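Local coordinates for probable sensor histidine kinase pdtas (Mycobacterium tuberculosis, PDB 2YKF), which probably autophosphorylates on histidine when cyclic di-GMP builds up under nutrient deprivation, starting PdtaR/PdtaS two-component signalling, this piece being its GAF and PAS sensor region, at residues G182-D187 with S193-N198; L265-A270 with G275-I280; L200-R205 with A258-R263; N216-T221 with H232-H237. All blocks are in the same frame, centred on the assembly; numbering follows the deposited sequence.

Contact 1 (G182-D187 with S193-N198); sequences GFIRLD and SYASPN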
loop_
_atom_site.group_PDB
_atom_site.type_symbol
_atom_site.label_atom_id
_atom_site.label_comp_id
_atom_site.label_asym_id
_atom_site.label_seq_id
_atom_site.Cartn_x
_atom_site.Cartn_y
_atom_site.Cartn_z
ATOM N N GLY A 182 3.094 -6.651 5.556
ATOM C CA GLY A 182 3.697 -7.723 6.362
ATOM C C GLY A 182 4.823 -8.338 5.498
ATOM O O GLY A 182 4.601 -8.682 4.337
ATOM N N PHE A 183 6.000 -8.459 6.066
ATOM C CA PHE A 183 7.160 -8.890 5.276
ATOM C C PHE A 183 7.907 -9.919 6.077
ATOM O O PHE A 183 8.161 -9.685 7.296
ATOM C CB PHE A 183 8.107 -7.708 5.050
ATOM C CG PHE A 183 9.380 -8.095 4.328
ATOM C CD1 PHE A 183 9.379 -8.277 2.998
ATOM C CD2 PHE A 183 10.546 -8.374 5.045
ATOM C CE1 PHE A 183 10.589 -8.635 2.299
ATOM C CE2 PHE A 183 11.709 -8.757 4.398
ATOM C CZ PHE A 183 11.733 -8.895 3.026
ATOM N N ILE A 184 8.268 -11.041 5.430
ATOM C CA ILE A 184 9.043 -12.151 6.080
ATOM C C ILE A 184 10.203 -12.534 5.152
ATOM O O ILE A 184 9.994 -12.666 3.941
ATOM C CB ILE A 184 8.162 -13.396 6.213
ATOM C CG1 ILE A 184 7.165 -13.221 7.366
ATOM C CG2 ILE A 184 8.986 -14.687 6.527
ATOM C CD1 ILE A 184 5.978 -14.199 7.360
ATOM N N ARG A 185 11.421 -12.649 5.691
ATOM C CA ARG A 185 12.537 -13.135 4.899
ATOM C C ARG A 185 12.836 -14.560 5.366
ATOM O O ARG A 185 13.004 -14.794 6.564
ATOM C CB ARG A 185 13.752 -12.217 5.032
ATOM C CG ARG A 185 14.993 -12.691 4.284
ATOM C CD ARG A 185 14.790 -12.647 2.797
ATOM N NE ARG A 185 15.463 -13.776 2.154
ATOM C CZ ARG A 185 16.745 -13.791 1.812
ATOM N NH1 ARG A 185 17.504 -12.724 2.024
ATOM N NH2 ARG A 185 17.263 -14.864 1.231
ATOM N N LEU A 186 12.848 -15.510 4.413
ATOM C CA LEU A 186 13.212 -16.913 4.756
ATOM C C LEU A 186 14.619 -17.191 4.228
ATOM O O LEU A 186 14.944 -16.774 3.154
ATOM C CB LEU A 186 12.290 -17.921 4.070
ATOM C CG LEU A 186 10.815 -17.971 4.368
ATOM C CD1 LEU A 186 10.268 -19.328 3.817
ATOM C CD2 LEU A 186 10.629 -17.865 5.886
ATOM N N ASP A 187 15.430 -17.898 4.992
ATOM C CA ASP A 187 16.724 -18.319 4.507
ATOM C C ASP A 187 16.570 -19.598 3.686
ATOM O O ASP A 187 15.449 -20.121 3.554
ATOM C CB ASP A 187 17.685 -18.517 5.692
ATOM C CG ASP A 187 17.375 -19.770 6.499
ATOM O OD1 ASP A 187 16.578 -20.662 6.030
ATOM O OD2 ASP A 187 17.963 -19.871 7.591
ATOM N N SER A 193 14.415 -15.523 8.950
ATOM C CA SER A 193 15.500 -14.725 9.417
ATOM C C SER A 193 15.039 -13.344 9.812
ATOM O O SER A 193 15.688 -12.692 10.655
ATOM C CB SER A 193 16.608 -14.693 8.368
ATOM O OG SER A 193 16.310 -13.751 7.337
ATOM N N TYR A 194 13.871 -12.900 9.283
ATOM C CA TYR A 194 13.283 -11.603 9.738
ATOM C C TYR A 194 11.809 -11.642 9.451
ATOM O O TYR A 194 11.416 -12.124 8.361
ATOM C CB TYR A 194 13.903 -10.371 8.997
ATOM C CG TYR A 194 13.198 -9.088 9.391
ATOM C CD1 TYR A 194 13.469 -8.487 10.629
ATOM C CD2 TYR A 194 12.159 -8.561 8.597
ATOM C CE1 TYR A 194 12.808 -7.341 11.041
ATOM C CE2 TYR A 194 11.487 -7.428 8.984
ATOM C CZ TYR A 194 11.806 -6.823 10.198
ATOM O OH TYR A 194 11.127 -5.732 10.595
ATOM N N ALA A 195 11.019 -11.169 10.427
ATOM C CA ALA A 195 9.550 -10.975 10.267
ATOM C C ALA A 195 9.166 -9.591 10.797
ATOM O O ALA A 195 9.526 -9.207 11.941
ATOM C CB ALA A 195 8.764 -12.091 11.028
ATOM N N SER A 196 8.497 -8.801 9.957
ATOM C CA SER A 196 8.163 -7.435 10.343
ATOM C C SER A 196 7.097 -7.459 11.459
ATOM O O SER A 196 6.465 -8.529 11.738
ATOM C CB SER A 196 7.688 -6.661 9.100
ATOM O OG SER A 196 6.447 -7.209 8.666
ATOM N N PRO A 197 6.901 -6.313 12.150
ATOM C CA PRO A 197 5.849 -6.300 13.155
ATOM C C PRO A 197 4.475 -6.718 12.574
ATOM O O PRO A 197 3.706 -7.490 13.211
ATOM C CB PRO A 197 5.853 -4.810 13.594
ATOM C CG PRO A 197 7.335 -4.495 13.610
ATOM C CD PRO A 197 7.748 -5.110 12.258
ATOM N N ASN A 198 4.151 -6.223 11.381
ATOM C CA ASN A 198 2.866 -6.570 10.726
ATOM C C ASN A 198 2.720 -8.019 10.406
ATOM O O ASN A 198 1.606 -8.606 10.500
ATOM C CB ASN A 198 2.661 -5.710 9.448
ATOM C CG ASN A 198 1.996 -4.400 9.783
ATOM O OD1 ASN A 198 1.578 -4.199 10.941
ATOM N ND2 ASN A 198 1.934 -3.487 8.822
#
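Ile184 and Ala195 form the non-hydrogen-bonded pair of an antiparallel two-strand contact, their CA atoms 4.4 Å apart, and the two segments run 177° from one another. The next pair is hydrogen-bonded: Arg185 N reaches Tyr194 O at 2.7 Å, in the plane of that carbonyl. Arg185 O then takes Ser193 N at 2.9 Å and, weakly, Tyr194 N at 3.4 Å, so two consecutive residues face one, a classic beta bulge. This is the hairpin of strands 183-186 and 192-195 in the PAS-like region, at the edge of the chain's five-stranded antiparallel sheet with 192-195 outermost; 183-186 is bonded on its other side to strand 272-282.

Where the hairpin gives way to helix 197-205, Ser196 adds a side-chain bond to the last backbone one. Its N meets Phe183 O at 2.8 Å, and its hydroxyl, set between the backbone N and the carbonyl carbon (chi1 67°), receives Phe183 N at 2.9 Å. The same OG accepts Ala199 N, making Ser196 the N-cap of the helix.

On the Arg185 face, Phe183 and Tyr194 meet edge against edge, CD2 to CD2 at 3.9 Å, their side chains crossing at about a right angle; helix 143-161 packs on both. On the other face the touch is slighter, with Ile184 CG1 lying 4.2 Å from Ala195 CB while Ala199 and Tyr203 also pack on Ile184.

Contact 2 (L265-A270 with G275-I280); sequences LPLVVA and GAAILI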
loop_
_atom_site.group_PDB
_atom_site.type_symbol
_atom_site.label_atom_id
_atom_site.label_comp_id
_atom_site.label_asym_id
_atom_site.label_seq_id
_atom_site.Cartn_x
_atom_site.Cartn_y
_atom_site.Cartn_z
ATOM N N LEU A 265 7.889 -15.072 -3.151
ATOM C CA LEU A 265 8.861 -14.623 -4.173
ATOM C C LEU A 265 10.146 -15.365 -3.896
ATOM O O LEU A 265 10.749 -15.162 -2.865
ATOM C CB LEU A 265 9.207 -13.143 -3.984
ATOM C CG LEU A 265 8.142 -12.217 -4.411
ATOM C CD1 LEU A 265 7.415 -11.939 -3.078
ATOM C CD2 LEU A 265 8.846 -10.957 -4.987
ATOM N N PRO A 266 10.496 -16.325 -4.742
ATOM C CA PRO A 266 11.764 -17.026 -4.512
ATOM C C PRO A 266 12.939 -16.055 -4.807
ATOM O O PRO A 266 12.820 -15.185 -5.684
ATOM C CB PRO A 266 11.714 -18.174 -5.521
ATOM C CG PRO A 266 10.780 -17.743 -6.591
ATOM C CD PRO A 266 9.780 -16.784 -5.944
ATOM N N LEU A 267 14.025 -16.132 -4.049
ATOM C CA LEU A 267 15.136 -15.229 -4.328
ATOM C C LEU A 267 16.315 -16.051 -4.778
ATOM O O LEU A 267 16.610 -17.096 -4.156
ATOM C CB LEU A 267 15.499 -14.436 -3.115
ATOM C CG LEU A 267 14.346 -13.604 -2.512
ATOM C CD1 LEU A 267 14.811 -13.103 -1.234
ATOM C CD2 LEU A 267 14.035 -12.432 -3.398
ATOM N N VAL A 268 16.974 -15.583 -5.839
ATOM C CA VAL A 268 18.023 -16.379 -6.541
ATOM C C VAL A 268 19.204 -15.469 -6.894
ATOM O O VAL A 268 19.015 -14.308 -7.330
ATOM C CB VAL A 268 17.476 -16.970 -7.868
ATOM C CG1 VAL A 268 18.565 -17.767 -8.664
ATOM C CG2 VAL A 268 16.284 -17.858 -7.600
ATOM N N VAL A 269 20.404 -16.034 -6.728
ATOM C CA VAL A 269 21.696 -15.453 -7.172
ATOM C C VAL A 269 22.424 -16.461 -8.027
ATOM O O VAL A 269 22.640 -17.622 -7.611
ATOM C CB VAL A 269 22.633 -15.190 -5.993
ATOM C CG1 VAL A 269 23.999 -14.654 -6.506
ATOM C CG2 VAL A 269 21.981 -14.250 -4.973
ATOM N N ALA A 270 22.751 -16.047 -9.250
ATOM C CA ALA A 270 23.683 -16.795 -10.104
ATOM C C ALA A 270 23.242 -18.259 -10.217
ATOM O O ALA A 270 24.030 -19.181 -9.990
ATOM C CB ALA A 270 25.114 -16.672 -9.515
ATOM N N GLY A 275 16.957 -18.414 -0.501
ATOM C CA GLY A 275 15.742 -18.295 0.274
ATOM C C GLY A 275 14.587 -17.632 -0.493
ATOM O O GLY A 275 14.392 -17.850 -1.720
ATOM N N ALA A 276 13.801 -16.828 0.244
ATOM C CA ALA A 276 12.548 -16.314 -0.269
ATOM C C ALA A 276 12.044 -15.117 0.531
ATOM O O ALA A 276 12.406 -14.929 1.686
ATOM C CB ALA A 276 11.431 -17.421 -0.313
ATOM N N ALA A 277 11.222 -14.297 -0.124
ATOM C CA ALA A 277 10.501 -13.209 0.590
ATOM C C ALA A 277 9.064 -13.672 0.570
ATOM O O ALA A 277 8.635 -14.334 -0.388
ATOM C CB ALA A 277 10.670 -11.837 -0.139
ATOM N N ILE A 278 8.336 -13.368 1.642
ATOM C CA ILE A 278 6.946 -13.621 1.707
ATOM C C ILE A 278 6.278 -12.343 2.171
ATOM O O ILE A 278 6.617 -11.778 3.234
ATOM C CB ILE A 278 6.621 -14.811 2.664
ATOM C CG1 ILE A 278 7.313 -16.099 2.120
ATOM C CG2 ILE A 278 5.085 -15.040 2.840
ATOM C CD1 ILE A 278 7.035 -17.295 2.917
ATOM N N LEU A 279 5.280 -11.921 1.416
ATOM C CA LEU A 279 4.470 -10.759 1.868
ATOM C C LEU A 279 3.151 -11.285 2.380
ATOM O O LEU A 279 2.621 -12.267 1.865
ATOM C CB LEU A 279 4.228 -9.805 0.724
ATOM C CG LEU A 279 5.484 -9.512 -0.115
ATOM C CD1 LEU A 279 4.989 -8.654 -1.271
ATOM C CD2 LEU A 279 6.469 -8.771 0.717
ATOM N N ILE A 280 2.675 -10.700 3.461
ATOM C CA ILE A 280 1.418 -11.167 4.069
ATOM C C ILE A 280 0.532 -10.002 4.416
ATOM O O ILE A 280 1.006 -8.967 4.823
ATOM C CB ILE A 280 1.678 -12.091 5.287
ATOM C CG1 ILE A 280 0.357 -12.593 5.921
ATOM C CG2 ILE A 280 2.554 -11.427 6.331
ATOM C CD1 ILE A 280 0.638 -13.587 7.099
#
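Leu265 and Ala277 pair through both backbone groups, Leu265 N to Ala277 O at 3.0 Å and Ala277 N to Leu265 O at 2.9 Å. A third bond, Leu267 N to Gly275 O, is equally short at 2.9 Å and nearly straight at hydrogen, but the donor sits 34° out of the carbonyl plane. This tilt accompanies strands that diverge, their axes 147° apart in direction.

The bumps are leucines and the hollows lie above small residues. Leu267 leans across the strand: its CD1 comes down on the backbone of the neighbour, 3.9 Å from Ala276 C and as near to Ala277 N. Neither alanine has a branch to hold it off. Leu265 fills the next position on the same face. Its CB lies 4.3 Å from Ala277 CB, while CD1 reaches further along to Leu279 CG, also at 4.3 Å; an unusual chi2 of 96° turns the methyl that way. Leu267, Leu265, Ala277 and Leu279 thus form one apolar surface, on which residues of helix 143-161, among them Cys151 and Leu155, and Phe183 of strand 183-186 come to rest.

On the opposite face the side-chain contact is slighter. Pro266 and Ala276 form a non-hydrogen-bonded pair, and the methyl CB of Ala276 tucks against Leu265 O at 3.5 Å. Gly275 has a positive phi; at its backbone angles a CB would press on the preceding carbonyl O, which by itself calls for glycine. The arrangement is the antiparallel hairpin of strands 258-269 and 272-282, consecutive strands lying side by side as in the sheet of a PAS fold.

Contact 3 (L200-R205 with A258-R263); sequences LSAYHR and ATVLLR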
loop_
_atom_site.group_PDB
_atom_site.type_symbol
_atom_site.label_atom_id
_atom_site.label_comp_id
_atom_site.label_asym_id
_atom_site.label_seq_id
_atom_site.Cartn_x
_atom_site.Cartn_y
_atom_site.Cartn_z
ATOM N N LEU A 200 4.168 -10.435 12.100
ATOM C CA LEU A 200 3.990 -11.107 13.416
ATOM C C LEU A 200 2.544 -10.875 13.889
ATOM O O LEU A 200 1.918 -11.769 14.489
ATOM C CB LEU A 200 4.903 -10.491 14.478
ATOM C CG LEU A 200 6.151 -11.146 15.086
ATOM C CD1 LEU A 200 7.443 -10.355 14.744
ATOM C CD2 LEU A 200 5.940 -11.212 16.614
ATOM N N SER A 201 2.049 -9.659 13.696
ATOM C CA SER A 201 0.617 -9.345 13.978
ATOM C C SER A 201 -0.334 -10.319 13.251
ATOM O O SER A 201 -1.160 -10.960 13.885
ATOM C CB SER A 201 0.299 -7.861 13.624
ATOM O OG SER A 201 0.871 -7.111 14.683
ATOM N N ALA A 202 -0.139 -10.484 11.951
ATOM C CA ALA A 202 -0.975 -11.369 11.219
ATOM C C ALA A 202 -0.864 -12.794 11.766
ATOM O O ALA A 202 -1.879 -13.462 11.966
ATOM C CB ALA A 202 -0.632 -11.312 9.711
ATOM N N TYR A 203 0.356 -13.282 11.997
ATOM C CA TYR A 203 0.490 -14.676 12.563
ATOM C C TYR A 203 -0.160 -14.801 13.941
ATOM O O TYR A 203 -0.684 -15.870 14.266
ATOM C CB TYR A 203 1.973 -15.129 12.633
ATOM C CG TYR A 203 2.386 -15.847 11.347
ATOM C CD1 TYR A 203 2.640 -15.128 10.143
ATOM C CD2 TYR A 203 2.445 -17.226 11.308
ATOM C CE1 TYR A 203 2.951 -15.799 8.941
ATOM C CE2 TYR A 203 2.748 -17.914 10.089
ATOM C CZ TYR A 203 3.006 -17.216 8.948
ATOM O OH TYR A 203 3.301 -17.920 7.798
ATOM N N HIS A 204 -0.119 -13.748 14.769
ATOM C CA HIS A 204 -0.866 -13.812 16.061
ATOM C C HIS A 204 -2.382 -13.929 15.864
ATOM O O HIS A 204 -3.051 -14.732 16.538
ATOM C CB HIS A 204 -0.599 -12.564 16.949
ATOM C CG HIS A 204 0.780 -12.485 17.460
ATOM N ND1 HIS A 204 1.377 -11.293 17.797
ATOM C CD2 HIS A 204 1.704 -13.458 17.687
ATOM C CE1 HIS A 204 2.623 -11.526 18.180
ATOM N NE2 HIS A 204 2.842 -12.837 18.127
ATOM N N ARG A 205 -2.928 -13.163 14.935
ATOM C CA ARG A 205 -4.369 -13.249 14.678
ATOM C C ARG A 205 -4.674 -14.651 14.198
ATOM O O ARG A 205 -5.767 -15.161 14.460
ATOM C CB ARG A 205 -4.805 -12.236 13.580
ATOM C CG ARG A 205 -4.706 -10.746 14.000
ATOM C CD ARG A 205 -5.398 -10.578 15.491
ATOM N NE ARG A 205 -4.384 -9.786 16.015
ATOM C CZ ARG A 205 -3.483 -10.001 16.921
ATOM N NH1 ARG A 205 -3.563 -10.791 18.023
ATOM N NH2 ARG A 205 -2.604 -9.108 16.810
ATOM N N ALA A 258 -8.915 -15.959 11.355
ATOM C CA ALA A 258 -8.354 -14.886 10.507
ATOM C C ALA A 258 -8.237 -15.351 9.045
ATOM O O ALA A 258 -8.323 -16.535 8.781
ATOM C CB ALA A 258 -6.958 -14.516 11.031
ATOM N N THR A 259 -8.110 -14.424 8.099
ATOM C CA THR A 259 -7.877 -14.744 6.692
ATOM C C THR A 259 -6.696 -13.881 6.302
ATOM O O THR A 259 -6.714 -12.654 6.539
ATOM C CB THR A 259 -9.057 -14.361 5.788
ATOM O OG1 THR A 259 -10.211 -15.083 6.227
ATOM C CG2 THR A 259 -8.762 -14.727 4.240
ATOM N N VAL A 260 -5.635 -14.503 5.813
ATOM C CA VAL A 260 -4.506 -13.737 5.337
ATOM C C VAL A 260 -4.300 -13.944 3.829
ATOM O O VAL A 260 -4.690 -15.004 3.265
ATOM C CB VAL A 260 -3.230 -14.046 6.101
ATOM C CG1 VAL A 260 -3.360 -13.633 7.544
ATOM C CG2 VAL A 260 -2.894 -15.578 5.999
ATOM N N LEU A 261 -3.720 -12.952 3.165
ATOM C CA LEU A 261 -3.301 -13.130 1.772
ATOM C C LEU A 261 -1.798 -13.253 1.833
ATOM O O LEU A 261 -1.157 -12.482 2.517
ATOM C CB LEU A 261 -3.590 -11.899 0.881
ATOM C CG LEU A 261 -5.006 -11.546 0.514
ATOM C CD1 LEU A 261 -4.955 -10.271 -0.396
ATOM C CD2 LEU A 261 -5.552 -12.731 -0.223
ATOM N N LEU A 262 -1.254 -14.219 1.105
ATOM C CA LEU A 262 0.189 -14.457 1.107
ATOM C C LEU A 262 0.661 -14.306 -0.300
ATOM O O LEU A 262 -0.020 -14.790 -1.232
ATOM C CB LEU A 262 0.509 -15.903 1.493
ATOM C CG LEU A 262 0.171 -16.329 2.893
ATOM C CD1 LEU A 262 0.420 -17.837 3.003
ATOM C CD2 LEU A 262 1.039 -15.605 3.823
ATOM N N ARG A 263 1.835 -13.694 -0.463
ATOM C CA ARG A 263 2.522 -13.690 -1.753
ATOM C C ARG A 263 4.005 -14.118 -1.559
ATOM O O ARG A 263 4.717 -13.552 -0.707
ATOM C CB ARG A 263 2.466 -12.315 -2.370
ATOM C CG ARG A 263 3.181 -12.331 -3.684
ATOM C CD ARG A 263 3.341 -11.012 -4.215
ATOM N NE ARG A 263 4.255 -11.057 -5.361
ATOM C CZ ARG A 263 4.667 -9.963 -5.958
ATOM N NH1 ARG A 263 4.263 -8.777 -5.479
ATOM N NH2 ARG A 263 5.483 -10.047 -7.005
#
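Ala202 and Arg205, one turn apart on helix 197-205, meet Val260 and Ala258 at the start of strand 258-269. The closer fit is at Ala258. Its CB nestles against the end of the helix, 3.7 Å from Arg205 O and 4.0 Å from Arg205 CB, and the CA atoms of the two residues are 6.0 Å apart. One turn earlier the gap widens: the CA atoms of Ala202 and Val260 stand 7.3 Å apart, bridged by a methyl-to-methyl touch, Ala202 CB to Val260 CG1 at 4.2 Å. Ile280 of strand 272-282 also packs on Ala202, so this methyl faces two strands of the PAS-like sheet.

The side that is loose toward the strand is Arg205 beyond CB. CG lies beside the backbone N (chi1 -68°), and the chain, bent again at chi2 and chi3, carries the guanidinium away from the strand. There Arg205 NH2 makes a salt bridge to Asp71 of the second subunit, whose OD2 also bonds His204 ND1, while Arg205 NH1 bonds Ser4 of that subunit.

No hydrogen bond crosses between helix and strand. The chemistry therefore divides by direction: apolar contact seats the helix on its own sheet, while the polar ends of Arg205 and His204 bind the dimer partner.

Contact 4 (N216-T221 with H232-H237); sequences NLIDAT and HEVDEH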
loop_
_atom_site.group_PDB
_atom_site.type_symbol
_atom_site.label_atom_id
_atom_site.label_comp_id
_atom_site.label_asym_id
_atom_site.label_seq_id
_atom_site.Cartn_x
_atom_site.Cartn_y
_atom_site.Cartn_z
ATOM N N ASN A 216 11.357 -22.576 11.573
ATOM C CA ASN A 216 10.979 -23.025 10.277
ATOM C C ASN A 216 9.544 -22.533 9.980
ATOM O O ASN A 216 8.642 -22.743 10.773
ATOM C CB ASN A 216 11.087 -24.565 10.192
ATOM C CG ASN A 216 10.695 -25.072 8.848
ATOM O OD1 ASN A 216 9.510 -25.225 8.578
ATOM N ND2 ASN A 216 11.685 -25.239 7.941
ATOM N N LEU A 217 9.387 -21.814 8.879
ATOM C CA LEU A 217 8.103 -21.146 8.561
ATOM C C LEU A 217 6.948 -22.135 8.426
ATOM O O LEU A 217 5.910 -22.006 9.112
ATOM C CB LEU A 217 8.227 -20.295 7.287
ATOM C CG LEU A 217 6.887 -19.583 6.977
ATOM C CD1 LEU A 217 6.598 -18.442 7.915
ATOM C CD2 LEU A 217 6.919 -19.091 5.610
ATOM N N ILE A 218 7.137 -23.163 7.576
ATOM C CA ILE A 218 6.128 -24.234 7.481
ATOM C C ILE A 218 5.715 -24.838 8.827
ATOM O O ILE A 218 4.526 -24.989 9.090
ATOM C CB ILE A 218 6.556 -25.305 6.515
ATOM C CG1 ILE A 218 6.595 -24.690 5.124
ATOM C CG2 ILE A 218 5.625 -26.535 6.606
ATOM C CD1 ILE A 218 5.253 -23.856 4.778
ATOM N N ASP A 219 6.681 -25.132 9.708
ATOM C CA ASP A 219 6.338 -25.699 11.029
ATOM C C ASP A 219 5.476 -24.791 11.933
ATOM O O ASP A 219 4.652 -25.272 12.694
ATOM C CB ASP A 219 7.593 -26.127 11.764
ATOM C CG ASP A 219 8.290 -27.302 11.063
ATOM O OD1 ASP A 219 7.612 -28.000 10.226
ATOM O OD2 ASP A 219 9.509 -27.499 11.339
ATOM N N ALA A 220 5.736 -23.479 11.882
ATOM C CA ALA A 220 4.925 -22.462 12.532
ATOM C C ALA A 220 3.556 -22.300 11.851
ATOM O O ALA A 220 2.548 -22.003 12.510
ATOM C CB ALA A 220 5.657 -21.142 12.462
ATOM N N THR A 221 3.517 -22.448 10.538
ATOM C CA THR A 221 2.329 -22.045 9.770
ATOM C C THR A 221 1.336 -23.191 9.610
ATOM O O THR A 221 0.115 -23.020 9.811
ATOM C CB THR A 221 2.736 -21.503 8.394
ATOM O OG1 THR A 221 3.623 -20.407 8.611
ATOM C CG2 THR A 221 1.510 -20.969 7.627
ATOM N N HIS A 232 -1.595 -28.496 3.558
ATOM C CA HIS A 232 -0.625 -29.247 2.831
ATOM C C HIS A 232 -0.155 -28.523 1.578
ATOM O O HIS A 232 1.020 -28.593 1.240
ATOM C CB HIS A 232 -1.174 -30.631 2.458
ATOM C CG HIS A 232 -0.138 -31.512 1.840
ATOM N ND1 HIS A 232 0.977 -31.944 2.541
ATOM C CD2 HIS A 232 -0.018 -32.014 0.588
ATOM C CE1 HIS A 232 1.720 -32.705 1.750
ATOM N NE2 HIS A 232 1.152 -32.746 0.555
ATOM N N GLU A 233 -1.062 -27.837 0.883
ATOM C CA GLU A 233 -0.674 -27.037 -0.296
ATOM C C GLU A 233 0.416 -25.974 0.031
ATOM O O GLU A 233 1.376 -25.764 -0.708
ATOM C CB GLU A 233 -1.896 -26.345 -0.924
ATOM C CG GLU A 233 -2.773 -27.261 -1.822
ATOM C CD GLU A 233 -4.190 -26.678 -2.034
ATOM O OE1 GLU A 233 -4.548 -25.633 -1.383
ATOM O OE2 GLU A 233 -4.938 -27.289 -2.834
ATOM N N VAL A 234 0.234 -25.316 1.138
ATOM C CA VAL A 234 1.146 -24.276 1.541
ATOM C C VAL A 234 2.513 -24.859 1.861
ATOM O O VAL A 234 3.542 -24.353 1.405
ATOM C CB VAL A 234 0.551 -23.509 2.722
ATOM C CG1 VAL A 234 1.648 -22.573 3.381
ATOM C CG2 VAL A 234 -0.587 -22.723 2.168
ATOM N N ASP A 235 2.514 -25.902 2.668
ATOM C CA ASP A 235 3.697 -26.709 2.956
ATOM C C ASP A 235 4.453 -27.127 1.656
ATOM O O ASP A 235 5.663 -26.784 1.479
ATOM C CB ASP A 235 3.275 -27.951 3.797
ATOM C CG ASP A 235 4.494 -28.814 4.241
ATOM O OD1 ASP A 235 5.607 -28.620 3.681
ATOM O OD2 ASP A 235 4.343 -29.638 5.167
ATOM N N GLU A 236 3.767 -27.791 0.730
ATOM C CA GLU A 236 4.396 -28.165 -0.563
ATOM C C GLU A 236 4.908 -26.970 -1.388
ATOM O O GLU A 236 5.979 -27.021 -1.985
ATOM C CB GLU A 236 3.450 -29.005 -1.437
ATOM C CG GLU A 236 3.328 -30.457 -0.889
ATOM C CD GLU A 236 4.694 -31.197 -0.840
ATOM O OE1 GLU A 236 5.515 -31.073 -1.814
ATOM O OE2 GLU A 236 4.944 -31.913 0.174
ATOM N N HIS A 237 4.113 -25.923 -1.451
ATOM C CA HIS A 237 4.532 -24.712 -2.153
ATOM C C HIS A 237 5.840 -24.196 -1.650
ATOM O O HIS A 237 6.767 -24.004 -2.422
ATOM C CB HIS A 237 3.508 -23.598 -2.031
ATOM C CG HIS A 237 3.990 -22.317 -2.632
ATOM N ND1 HIS A 237 4.321 -22.197 -3.974
ATOM C CD2 HIS A 237 4.263 -21.122 -2.059
ATOM C CE1 HIS A 237 4.742 -20.963 -4.204
ATOM N NE2 HIS A 237 4.723 -20.293 -3.056
#
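Ile218 of helix 217-221 packs on Val234 and Asp235 of helix 228-243; both helices belong to the PAS-like region and lie in the connection between strands 192-195 and 250-255.

The van der Waals contacts come from the two branches of Ile218. CD1 rests on the backbone of the longer helix, 3.7 Å from Asp235 CA and 3.8 Å from Val234 O, and makes the apolar touch with Val234 CG1 at 4.1 Å. CG2, anti to the backbone N, lies on the Asp235 carboxylate: CG is 3.5 Å away, and OD1 and OD2 are only slightly farther, near-equal distances that place the methyl over the flat of the group. The two side chains cross at about a right angle.

Among charges, Asp235 is held from outside, OD2 by a salt bridge to Arg222 and OD1 by a hydrogen bond from Gln239. These would be expected to favour its ionised form beneath the methyl. Asp219 OD1, of like charge, stays 6.2 Å from Asp235 OD2.

No hydrogen bond passes between the segments; those of interest lie in the short helix and its cap. Asn216 is the N-cap, OD1 taking Asp219 N at 3.0 Å on a lone pair in the amide plane. Thr221, at the other end, gives both N and OG1 back to Leu217 O, the hydroxyl at 2.8 Å and 51° out of the carbonyl plane.

How the contacts relate
Contacts 1 and 2, centres 11 Å apart, are neighbouring parts of one antiparallel sheet, joined by Ile184 N to Ile278 O and Leu186 N to Ala276 O, each 2.8 Å. Contact 3 extends the strand of contact 2, with Leu279 N on Arg263 O at 2.7 Å. Its helix starts at the end of contact 1, and Tyr203 CE1 comes within 3.8 Å of Ile184 CD1. Contact 4 falls inside the chain loop that contact 3 closes; Tyr203 OH and Thr221 OG1, 2.6 Å apart, are probably hydrogen-bonded. Contacts 1 and 3 also touch the second subunit. A sulfate, probably from crystallisation, lies about 6 Å from the Asn198 side chain in contact 1.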